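Local coordinates for protein sugar isomerase (Sinorhizobium meliloti, PDB 3QC0) that binds zinc in a TIM barrel of the xylose isomerase-like family and probably acts as a sugar isomerase, at residues 60-65 with 244-249; 155-160 with 182-187; 83-88 with 126-131; 13-18 with 254-259. One frame throughout, in Å; residues are numbered along the deposited sequence. Where two conformers were deposited one is given.

Contact 1: 60-65 with 244-249; sequences KLTGLC and AQEVEI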
# COMPACT_ATOMS: atom_id res chain seq x y z
N LYS A 60 4.72 -31.40 6.33
CA LYS A 60 5.55 -30.38 5.69
C LYS A 60 5.25 -29.06 6.38
O LYS A 60 4.10 -28.79 6.73
CB LYS A 60 5.25 -30.29 4.19
CG LYS A 60 5.71 -28.98 3.55
CD LYS A 60 5.43 -28.94 2.04
CE LYS A 60 6.38 -29.83 1.24
NZ LYS A 60 7.82 -29.59 1.51
N LEU A 61 6.27 -28.25 6.61
CA LEU A 61 6.08 -26.85 7.01
C LEU A 61 6.43 -25.98 5.81
O LEU A 61 7.57 -25.96 5.34
CB LEU A 61 6.95 -26.47 8.19
CG LEU A 61 6.27 -26.59 9.56
CD1 LEU A 61 5.96 -28.04 9.92
CD2 LEU A 61 7.10 -25.89 10.64
N THR A 62 5.43 -25.28 5.28
CA THR A 62 5.70 -24.38 4.14
C THR A 62 6.46 -23.13 4.60
O THR A 62 7.06 -22.43 3.77
CB THR A 62 4.39 -24.01 3.39
OG1 THR A 62 3.40 -23.61 4.34
CG2 THR A 62 3.91 -25.20 2.55
N GLY A 63 6.41 -22.86 5.90
CA GLY A 63 7.15 -21.78 6.51
C GLY A 63 7.08 -21.87 8.02
O GLY A 63 6.22 -22.59 8.56
N LEU A 64 7.97 -21.13 8.69
CA LEU A 64 7.80 -20.78 10.10
C LEU A 64 7.67 -19.25 10.14
O LEU A 64 8.49 -18.53 9.56
CB LEU A 64 9.00 -21.21 10.94
CG LEU A 64 8.98 -20.83 12.42
CD1 LEU A 64 7.79 -21.50 13.18
CD2 LEU A 64 10.33 -21.18 13.10
N CYS A 65 6.62 -18.78 10.82
CA CYS A 65 6.38 -17.35 10.97
C CYS A 65 6.73 -16.88 12.37
O CYS A 65 6.11 -17.36 13.35
CB CYS A 65 4.93 -17.02 10.71
SG CYS A 65 4.42 -17.21 9.01
N ALA A 244 3.15 -25.88 -2.25
CA ALA A 244 1.81 -25.76 -1.76
C ALA A 244 1.43 -24.29 -1.60
O ALA A 244 2.28 -23.42 -1.36
CB ALA A 244 1.65 -26.47 -0.43
N GLN A 245 0.14 -24.04 -1.72
CA GLN A 245 -0.40 -22.72 -1.48
C GLN A 245 -0.80 -22.69 -0.02
O GLN A 245 -1.55 -23.57 0.43
CB GLN A 245 -1.60 -22.45 -2.38
CG GLN A 245 -1.24 -22.48 -3.85
CD GLN A 245 -2.46 -22.30 -4.75
OE1 GLN A 245 -3.18 -21.32 -4.62
NE2 GLN A 245 -2.68 -23.23 -5.65
N GLU A 246 -0.30 -21.68 0.71
CA GLU A 246 -0.45 -21.58 2.14
C GLU A 246 -1.53 -20.56 2.51
O GLU A 246 -1.37 -19.35 2.22
CB GLU A 246 0.91 -21.19 2.73
CG GLU A 246 0.92 -21.00 4.24
CD GLU A 246 2.22 -20.44 4.72
OE1 GLU A 246 3.28 -21.02 4.37
OE2 GLU A 246 2.20 -19.43 5.43
N VAL A 247 -2.64 -21.02 3.06
CA VAL A 247 -3.74 -20.17 3.46
C VAL A 247 -3.45 -19.41 4.73
O VAL A 247 -3.28 -19.97 5.80
CB VAL A 247 -5.03 -20.93 3.65
CG1 VAL A 247 -6.15 -19.99 4.12
CG2 VAL A 247 -5.36 -21.71 2.34
N GLU A 248 -3.38 -18.10 4.60
CA GLU A 248 -3.04 -17.23 5.71
C GLU A 248 -4.08 -16.13 5.79
O GLU A 248 -4.06 -15.16 5.03
CB GLU A 248 -1.63 -16.66 5.56
CG GLU A 248 -1.20 -15.81 6.73
CD GLU A 248 0.16 -15.22 6.56
OE1 GLU A 248 0.54 -14.98 5.42
OE2 GLU A 248 0.87 -15.06 7.57
N ILE A 249 -5.04 -16.31 6.68
CA ILE A 249 -6.16 -15.41 6.88
C ILE A 249 -6.17 -14.88 8.32
O ILE A 249 -6.19 -15.65 9.27
CB ILE A 249 -7.52 -16.10 6.59
CG1 ILE A 249 -7.56 -16.56 5.13
CG2 ILE A 249 -8.69 -15.14 6.91
CD1 ILE A 249 -8.70 -17.52 4.74
O HOH W 1 5.67 -19.74 4.17
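The carboxylate of Glu246 meets Thr62 at one oxygen. Thr62 OG1 donates to Glu246 OE1 at 2.6 Å, approaching on the anti side and lying 34° out of the carboxylate plane. At the other oxygen, OE2, the amide of Asn10 binds. OE1 has a second donor: water 1 lies 2.7 Å from Glu246 OE1 and also donates to Thr62 O, closing a small ring of bonds between the two residues. With CG anti to its own backbone N (chi1 178°) and an extended chain beyond, Glu246 runs past Thr62 in the opposite sense. On the Ala244 side of this pair the methyls Thr62 CG2 and Ala244 CB touch at 3.9 Å, while toward the C-terminal ends of the strands Cys65 SG comes within 4.4 Å of Glu248 OE2. Strands 7-10 and 34-36 stand between these two strands in the sheet, and the contact therefore spans the barrel interior instead of joining sheet neighbours. Ser8 on strand 7-10 also bonds Thr62 OG1. Glu248 binds the zinc ion through OE1 together with Glu142, Asp177 and His204. The contact illustrates how a buried carboxylate is satisfied: several donors share the charge that would probably attach to Glu246, two residues before a zinc ligand.

Contact 2: 155-160 with 182-187; sequences VNTLGQ and WWDPDL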
# COMPACT_ATOMS: atom_id res chain seq x y z
N VAL A 155 10.12 -3.60 3.70
CA VAL A 155 10.32 -4.26 2.38
C VAL A 155 8.89 -4.42 1.87
O VAL A 155 8.09 -5.15 2.44
CB VAL A 155 11.03 -5.60 2.44
CG1 VAL A 155 11.07 -6.25 1.01
CG2 VAL A 155 12.45 -5.43 3.03
N ASN A 156 8.57 -3.61 0.84
CA ASN A 156 7.19 -3.40 0.42
C ASN A 156 6.83 -3.71 -1.01
O ASN A 156 5.67 -3.52 -1.39
CB ASN A 156 6.81 -1.95 0.73
CG ASN A 156 6.94 -1.66 2.20
OD1 ASN A 156 7.84 -0.92 2.62
ND2 ASN A 156 6.10 -2.32 3.02
N THR A 157 7.80 -4.14 -1.83
CA THR A 157 7.49 -4.59 -3.19
C THR A 157 8.29 -5.86 -3.48
O THR A 157 9.39 -6.07 -2.93
CB THR A 157 7.79 -3.54 -4.27
OG1 THR A 157 9.21 -3.42 -4.45
CG2 THR A 157 7.05 -2.18 -3.95
N LEU A 158 7.73 -6.71 -4.32
CA LEU A 158 8.47 -7.90 -4.73
C LEU A 158 9.77 -7.51 -5.44
O LEU A 158 10.79 -8.17 -5.24
CB LEU A 158 7.58 -8.77 -5.60
CG LEU A 158 8.17 -10.08 -6.10
CD1 LEU A 158 8.66 -10.98 -4.95
CD2 LEU A 158 7.07 -10.80 -6.94
N GLY A 159 9.76 -6.46 -6.27
CA GLY A 159 10.96 -6.00 -6.92
C GLY A 159 12.07 -5.62 -5.94
O GLY A 159 13.22 -5.96 -6.13
N GLN A 160 11.71 -4.92 -4.88
CA GLN A 160 12.65 -4.54 -3.87
C GLN A 160 13.16 -5.79 -3.15
O GLN A 160 14.35 -5.90 -2.87
CB GLN A 160 11.98 -3.58 -2.89
CG GLN A 160 12.84 -3.19 -1.70
CD GLN A 160 12.03 -2.59 -0.56
OE1 GLN A 160 10.80 -2.70 -0.56
NE2 GLN A 160 12.72 -2.01 0.42
N TRP A 182 -0.73 -8.20 -4.56
CA TRP A 182 -1.68 -8.36 -5.67
C TRP A 182 -1.83 -7.07 -6.50
O TRP A 182 -2.09 -7.14 -7.70
CB TRP A 182 -3.06 -8.79 -5.18
CG TRP A 182 -3.80 -7.73 -4.48
CD1 TRP A 182 -3.68 -7.35 -3.19
CD2 TRP A 182 -4.73 -6.81 -5.08
NE1 TRP A 182 -4.50 -6.27 -2.93
CE2 TRP A 182 -5.16 -5.93 -4.09
CE3 TRP A 182 -5.26 -6.71 -6.35
CZ2 TRP A 182 -6.10 -4.91 -4.33
CZ3 TRP A 182 -6.15 -5.71 -6.62
CH2 TRP A 182 -6.58 -4.80 -5.61
N TRP A 183 -1.70 -5.93 -5.83
CA TRP A 183 -1.92 -4.59 -6.39
C TRP A 183 -0.78 -4.10 -7.25
O TRP A 183 -0.90 -3.11 -7.96
CB TRP A 183 -2.18 -3.59 -5.19
CG TRP A 183 -0.96 -3.56 -4.38
CD1 TRP A 183 -0.67 -4.39 -3.32
CD2 TRP A 183 0.24 -2.81 -4.62
NE1 TRP A 183 0.61 -4.20 -2.90
CE2 TRP A 183 1.20 -3.25 -3.69
CE3 TRP A 183 0.59 -1.78 -5.53
CZ2 TRP A 183 2.48 -2.74 -3.63
CZ3 TRP A 183 1.87 -1.29 -5.47
CH2 TRP A 183 2.80 -1.76 -4.54
N ASP A 184 0.39 -4.74 -7.17
CA ASP A 184 1.60 -4.17 -7.74
C ASP A 184 1.50 -4.15 -9.27
O ASP A 184 1.36 -5.19 -9.89
CB ASP A 184 2.81 -4.99 -7.28
CG ASP A 184 4.15 -4.36 -7.66
OD1 ASP A 184 4.26 -3.66 -8.67
OD2 ASP A 184 5.13 -4.59 -6.91
N PRO A 185 1.60 -2.96 -9.88
CA PRO A 185 1.44 -2.91 -11.33
C PRO A 185 2.50 -3.69 -12.07
O PRO A 185 2.25 -4.04 -13.23
CB PRO A 185 1.43 -1.39 -11.65
CG PRO A 185 1.89 -0.73 -10.55
CD PRO A 185 1.73 -1.61 -9.31
N ASP A 186 3.64 -3.93 -11.44
CA ASP A 186 4.71 -4.68 -12.09
C ASP A 186 4.79 -6.14 -11.63
O ASP A 186 5.82 -6.83 -11.82
CB ASP A 186 6.05 -4.01 -11.89
CG ASP A 186 7.07 -4.40 -13.02
OD1 ASP A 186 6.64 -4.70 -14.16
OD2 ASP A 186 8.26 -4.39 -12.75
N LEU A 187 3.69 -6.65 -11.06
CA LEU A 187 3.69 -8.00 -10.45
C LEU A 187 4.05 -9.09 -11.43
O LEU A 187 4.87 -9.96 -11.11
CB LEU A 187 2.34 -8.32 -9.83
CG LEU A 187 2.23 -9.63 -9.06
CD1 LEU A 187 3.30 -9.67 -7.91
CD2 LEU A 187 0.79 -9.86 -8.57
O HOH W 2 5.04 -6.39 -4.89
O HOH W 3 7.72 -4.91 -7.51
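Leu158 and Leu187 cross at about a right angle, and only their methyl ends meet, Leu158 CD2 to Leu187 CD1 at 4.1 Å. Trp183 turns an edge to the other segment: Asn156 O lies in the ring plane, 4.0 Å from Trp183 CZ2, and Thr157 CG2 is at that rim too, while one face of the indole carries Asp184 CB, offset toward the rim. Its NE1 bonds His180 O. Asp184 has CG anti to its backbone N (chi1 -172°), and its OD2 reaches the start of helix 158-168 only through water. Two waters bridge them: each donates to Asp184 OD2 at 2.7 Å, water 2 accepting from Leu158 N and water 3 from Gly159 N. Asp184 OD1 serves its own loop, accepting from Asp186 N at 2.9 Å. An alanine in place of Asp184 would probably leave both waters without their shared acceptor and Asp186 N without its mate. Arg118 of the second subunit bonds Trp183 O, placing the contact at the subunit interface. Thr157 OG1 caps the helix by accepting from Gln160 N. An N-capped helix start thus faces an Asx turn within a type I turn, where the TIM-barrel chain enters helix 158-168 and, after short helix 178-181, helix 187-196.

Contact 3: 83-88 with 126-131; sequences DDNRRA and AAVLPH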
# COMPACT_ATOMS: atom_id res chain seq x y z
N ASP A 83 20.18 -11.69 16.59
CA ASP A 83 20.33 -12.88 17.39
C ASP A 83 19.02 -13.62 17.54
O ASP A 83 19.02 -14.87 17.49
CB ASP A 83 21.06 -12.56 18.72
CG ASP A 83 22.09 -13.61 19.09
OD1 ASP A 83 22.85 -14.09 18.21
OD2 ASP A 83 22.12 -13.98 20.29
N ASP A 84 17.88 -12.91 17.74
CA ASP A 84 16.57 -13.55 17.70
C ASP A 84 16.32 -14.32 16.42
O ASP A 84 15.75 -15.41 16.46
CB ASP A 84 15.39 -12.56 17.91
CG ASP A 84 14.01 -13.23 17.82
OD1 ASP A 84 13.75 -14.11 18.70
OD2 ASP A 84 13.24 -12.95 16.84
N ASN A 85 16.75 -13.77 15.28
CA ASN A 85 16.59 -14.45 14.03
C ASN A 85 17.39 -15.76 13.99
O ASN A 85 16.94 -16.71 13.36
CB ASN A 85 17.01 -13.55 12.86
CG ASN A 85 15.91 -12.58 12.43
OD1 ASN A 85 15.15 -12.91 11.52
ND2 ASN A 85 15.82 -11.40 13.07
N ARG A 86 18.55 -15.77 14.65
CA ARG A 86 19.31 -17.02 14.74
C ARG A 86 18.53 -18.08 15.52
O ARG A 86 18.51 -19.24 15.12
CB ARG A 86 20.69 -16.78 15.34
CG ARG A 86 21.57 -15.90 14.48
CD ARG A 86 22.97 -15.68 15.05
NE ARG A 86 23.76 -14.79 14.22
CZ ARG A 86 24.21 -13.59 14.58
NH1 ARG A 86 23.96 -13.02 15.78
NH2 ARG A 86 24.85 -12.90 13.69
N ARG A 87 17.84 -17.67 16.59
CA ARG A 87 16.96 -18.57 17.31
C ARG A 87 15.82 -19.07 16.41
O ARG A 87 15.47 -20.23 16.40
CB ARG A 87 16.39 -17.90 18.57
CG ARG A 87 17.38 -17.33 19.57
CD ARG A 87 18.12 -18.42 20.37
NE ARG A 87 19.06 -19.15 19.51
CZ ARG A 87 20.24 -18.68 19.09
NH1 ARG A 87 20.68 -17.48 19.43
NH2 ARG A 87 20.98 -19.43 18.28
N ALA A 88 15.23 -18.15 15.62
CA ALA A 88 14.19 -18.51 14.72
C ALA A 88 14.66 -19.54 13.69
O ALA A 88 13.93 -20.45 13.35
CB ALA A 88 13.60 -17.25 14.02
N ALA A 126 21.96 -10.18 5.99
CA ALA A 126 23.32 -10.61 5.73
C ALA A 126 23.98 -11.22 6.97
O ALA A 126 24.73 -12.19 6.86
CB ALA A 126 24.15 -9.47 5.24
N ALA A 127 23.66 -10.67 8.14
CA ALA A 127 24.22 -11.13 9.41
C ALA A 127 23.68 -12.51 9.79
O ALA A 127 24.39 -13.32 10.41
CB ALA A 127 23.97 -10.11 10.55
N VAL A 128 22.41 -12.76 9.45
CA VAL A 128 21.73 -14.01 9.76
C VAL A 128 22.09 -15.12 8.76
O VAL A 128 22.10 -16.30 9.11
CB VAL A 128 20.19 -13.80 9.81
CG1 VAL A 128 19.43 -15.15 10.01
CG2 VAL A 128 19.82 -12.77 10.90
N LEU A 129 22.35 -14.74 7.51
CA LEU A 129 22.49 -15.73 6.45
C LEU A 129 23.45 -16.86 6.77
O LEU A 129 23.09 -18.02 6.56
CB LEU A 129 22.86 -15.05 5.13
CG LEU A 129 21.65 -14.74 4.23
CD1 LEU A 129 21.98 -13.78 3.06
CD2 LEU A 129 21.04 -16.06 3.72
N PRO A 130 24.66 -16.55 7.28
CA PRO A 130 25.57 -17.71 7.52
C PRO A 130 24.98 -18.75 8.48
O PRO A 130 25.19 -19.96 8.29
CB PRO A 130 26.84 -17.05 8.08
CG PRO A 130 26.80 -15.62 7.52
CD PRO A 130 25.34 -15.28 7.54
N HIS A 131 24.26 -18.27 9.50
CA HIS A 131 23.59 -19.17 10.41
C HIS A 131 22.52 -19.99 9.72
O HIS A 131 22.40 -21.19 9.91
CB HIS A 131 23.03 -18.37 11.57
CG HIS A 131 22.65 -19.21 12.73
ND1 HIS A 131 23.56 -19.54 13.70
CD2 HIS A 131 21.47 -19.74 13.11
CE1 HIS A 131 22.95 -20.28 14.62
NE2 HIS A 131 21.68 -20.44 14.27
O HOH W 4 24.85 -15.62 11.70
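Arg86 lays its aliphatic chain against His131 and takes its guanidinium on to Ala127, a worked case of a long side chain serving two purposes. Its CB sits over one face of the imidazole, 3.9 Å from the centroid of the His131 ring, in a CH-pi contact. With CG anti to the carbonyl carbon (chi1 -64°), the next atom stays by the ring, Arg86 CG lying 3.9 Å from His131 CG. Arg86 CD then passes His131 ND1 at 4.1 Å. The chain is extended as far as NE, which donates to water 4 at 2.9 Å, and that water in turn donates to Ala127 O. At the tip, Arg86 NH2 makes a weak hydrogen bond of 3.3 Å to the same Ala127 O, while Arg86 NH1 meets Asp83 OD1 at 2.9 Å in a salt bridge close to the guanidinium plane. Glu79, one turn before Asp83, gives NH1 a second acidic partner. The guanidinium stands 70° from the His131 ring, whose NE2 bonds Asp90. Deeper in, Asn85 CB packs on Val128 CG2 at 3.5 Å, and Asn85 OD1 accepts from Gly68 N. The segments belong to helices 75-94 and 114-135 on the outside of the barrel, running nearly the same way with axes 30° apart. Ile82 and Val89 of the first helix also touch Val128, and Asn85 reaches inward to Leu102 on strand 100-103.

Contact 4: 13-18 with 254-259; sequences TIREQC and NWWKRP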
# COMPACT_ATOMS: atom_id res chain seq x y z
N THR A 13 -4.67 -18.75 10.54
CA THR A 13 -6.03 -18.87 10.01
C THR A 13 -7.04 -19.35 11.05
O THR A 13 -8.20 -18.94 11.02
CB THR A 13 -6.02 -19.78 8.77
OG1 THR A 13 -5.21 -19.15 7.78
CG2 THR A 13 -7.42 -19.99 8.15
N ILE A 14 -6.56 -20.17 11.99
CA ILE A 14 -7.44 -20.69 13.07
C ILE A 14 -6.79 -20.43 14.43
O ILE A 14 -6.89 -21.25 15.38
CB ILE A 14 -7.81 -22.21 12.84
CG1 ILE A 14 -6.58 -23.06 12.57
CG2 ILE A 14 -8.86 -22.34 11.70
CD1 ILE A 14 -6.87 -24.61 12.57
N ARG A 15 -6.15 -19.28 14.56
CA ARG A 15 -5.35 -18.98 15.73
C ARG A 15 -6.18 -18.73 16.98
O ARG A 15 -5.67 -18.93 18.08
CB ARG A 15 -4.41 -17.78 15.49
CG ARG A 15 -5.16 -16.49 15.20
CD ARG A 15 -5.14 -15.50 16.31
NE ARG A 15 -3.79 -15.09 16.66
CZ ARG A 15 -3.50 -14.30 17.69
NH1 ARG A 15 -4.48 -13.83 18.48
NH2 ARG A 15 -2.24 -13.98 17.96
N GLU A 16 -7.42 -18.27 16.83
CA GLU A 16 -8.25 -17.97 18.00
C GLU A 16 -8.84 -19.27 18.55
O GLU A 16 -9.08 -19.38 19.77
CB GLU A 16 -9.36 -16.96 17.69
CG GLU A 16 -8.86 -15.52 17.46
CD GLU A 16 -8.26 -14.89 18.72
OE1 GLU A 16 -8.78 -15.11 19.84
OE2 GLU A 16 -7.28 -14.14 18.61
N GLN A 17 -9.02 -20.24 17.66
CA GLN A 17 -9.75 -21.48 17.96
C GLN A 17 -8.87 -22.60 18.46
O GLN A 17 -9.33 -23.45 19.21
CB GLN A 17 -10.47 -21.97 16.71
CG GLN A 17 -11.46 -20.95 16.13
CD GLN A 17 -10.90 -20.13 14.97
OE1 GLN A 17 -9.77 -19.59 15.04
NE2 GLN A 17 -11.67 -20.03 13.89
N CYS A 18 -7.61 -22.62 18.03
CA CYS A 18 -6.76 -23.78 18.16
C CYS A 18 -5.35 -23.43 18.51
O CYS A 18 -4.75 -22.56 17.87
CB CYS A 18 -6.71 -24.61 16.87
SG CYS A 18 -8.28 -25.17 16.22
N ASN A 254 -14.89 -12.43 11.41
CA ASN A 254 -15.50 -13.50 10.64
C ASN A 254 -14.84 -14.86 10.93
O ASN A 254 -15.27 -15.57 11.85
CB ASN A 254 -15.55 -13.16 9.14
CG ASN A 254 -16.35 -14.15 8.33
OD1 ASN A 254 -17.02 -15.03 8.89
ND2 ASN A 254 -16.32 -14.02 7.00
N TRP A 255 -13.79 -15.23 10.22
CA TRP A 255 -13.28 -16.61 10.27
C TRP A 255 -12.72 -17.00 11.63
O TRP A 255 -12.85 -18.17 12.03
CB TRP A 255 -12.27 -16.88 9.15
CG TRP A 255 -12.91 -16.60 7.85
CD1 TRP A 255 -12.73 -15.49 7.04
CD2 TRP A 255 -13.89 -17.40 7.19
NE1 TRP A 255 -13.54 -15.57 5.96
CE2 TRP A 255 -14.28 -16.71 6.02
CE3 TRP A 255 -14.52 -18.61 7.51
CZ2 TRP A 255 -15.21 -17.22 5.13
CZ3 TRP A 255 -15.44 -19.11 6.63
CH2 TRP A 255 -15.78 -18.43 5.45
N TRP A 256 -12.18 -16.05 12.38
CA TRP A 256 -11.68 -16.36 13.72
C TRP A 256 -12.81 -16.61 14.72
O TRP A 256 -12.52 -17.08 15.81
CB TRP A 256 -10.77 -15.26 14.28
CG TRP A 256 -9.39 -15.23 13.67
CD1 TRP A 256 -8.85 -16.14 12.82
CD2 TRP A 256 -8.39 -14.24 13.88
NE1 TRP A 256 -7.55 -15.78 12.49
CE2 TRP A 256 -7.25 -14.61 13.13
CE3 TRP A 256 -8.33 -13.07 14.63
CZ2 TRP A 256 -6.09 -13.85 13.11
CZ3 TRP A 256 -7.18 -12.32 14.62
CH2 TRP A 256 -6.06 -12.73 13.86
N LYS A 257 -14.03 -16.24 14.35
CA LYS A 257 -15.21 -16.41 15.23
C LYS A 257 -16.01 -17.66 14.86
O LYS A 257 -17.06 -17.93 15.48
CB LYS A 257 -16.10 -15.17 15.15
CG LYS A 257 -15.53 -13.94 15.86
CD LYS A 257 -16.47 -12.74 15.76
CE LYS A 257 -16.08 -11.65 16.76
NZ LYS A 257 -16.90 -10.42 16.62
N ARG A 258 -15.53 -18.43 13.88
CA ARG A 258 -16.24 -19.61 13.41
C ARG A 258 -15.55 -20.91 13.82
O ARG A 258 -14.36 -20.90 14.13
CB ARG A 258 -16.40 -19.52 11.89
CG ARG A 258 -17.36 -18.38 11.52
CD ARG A 258 -17.29 -17.94 10.10
NE ARG A 258 -17.90 -18.88 9.17
CZ ARG A 258 -18.39 -18.54 7.98
NH1 ARG A 258 -18.34 -17.28 7.56
NH2 ARG A 258 -18.93 -19.46 7.20
N PRO A 259 -16.29 -22.04 13.88
CA PRO A 259 -15.61 -23.28 14.30
C PRO A 259 -14.46 -23.64 13.35
O PRO A 259 -14.61 -23.56 12.12
CB PRO A 259 -16.74 -24.35 14.28
CG PRO A 259 -18.01 -23.55 14.28
CD PRO A 259 -17.69 -22.29 13.51
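Arg15 reaches the face of Trp256 because its CG is set between the backbone N and the carbonyl carbon (chi1 62°), and Gln17 reaches the backbone of 254-259 through a bend at chi2 (98°) that places CD beside Trp256 O. The Arg15 methylenes form the lid of the indole: CG rests 3.3 Å above the Trp256 ring plane toward its rim, and CD lies 3.8 Å from the centroid of the Trp256 six-membered ring in a CH-pi contact. The guanidinium itself is too far for more than a weak cation-pi attraction and turns instead to Glu16, with Arg15 NH1 to Glu16 OE2 at 2.8 Å. Glu16 CG leans obliquely on Trp256 near its CB, at 3.7 Å. At the ring's edge, in its plane, Thr13 O lies 3.4 Å from Trp256 CD1, and the indole N-H bonds Ala12 O. An alanine in place of Trp256 would probably leave the Arg15 methylenes without the surface they cover and Ala12 O without that donor. The Gln17 side chain ties its loop to the backbone of 254-259: its NE2 donates to Arg258 O at 2.8 Å in a nearly straight bond (164°), and more weakly to Trp255 O at 2.9 Å. The other tryptophan, Trp255, places CZ3 over the centre of the Arg258 guanidinium, whose NH1 bonds Asn254 OD1 and whose NH2 is paired with Glu262. The chemistry is thus divided: amide bonds and ring packing join the loops after the first and last barrel strands, while the ion pair within 13-18 probably steadies the arginine chain over the indole.

From the N terminus, the chain opens contact 4 in the loop after strand 7-10, then contact 1 on strand 60-68. Contact 3 opens next on helix 75-94 and closes on helix 114-135; contact 2 follows in series, opening at the start of helix 158-168 and closing at the start of helix 187-196. Strand 245-247 then closes contact 1, and 254-259 closes contact 4, so contacts 2 and 3 are nested within contact 1, and contact 1 within contact 4; none cross. Contacts 1 and 4 also touch, as Thr13 OG1 probably bonds Val247 O and Ile249 N. Together the four tie barrel interior, outer helices and connecting loops, contact 4 joining the loops after the first and last strands, contact 1 the third strand with the last.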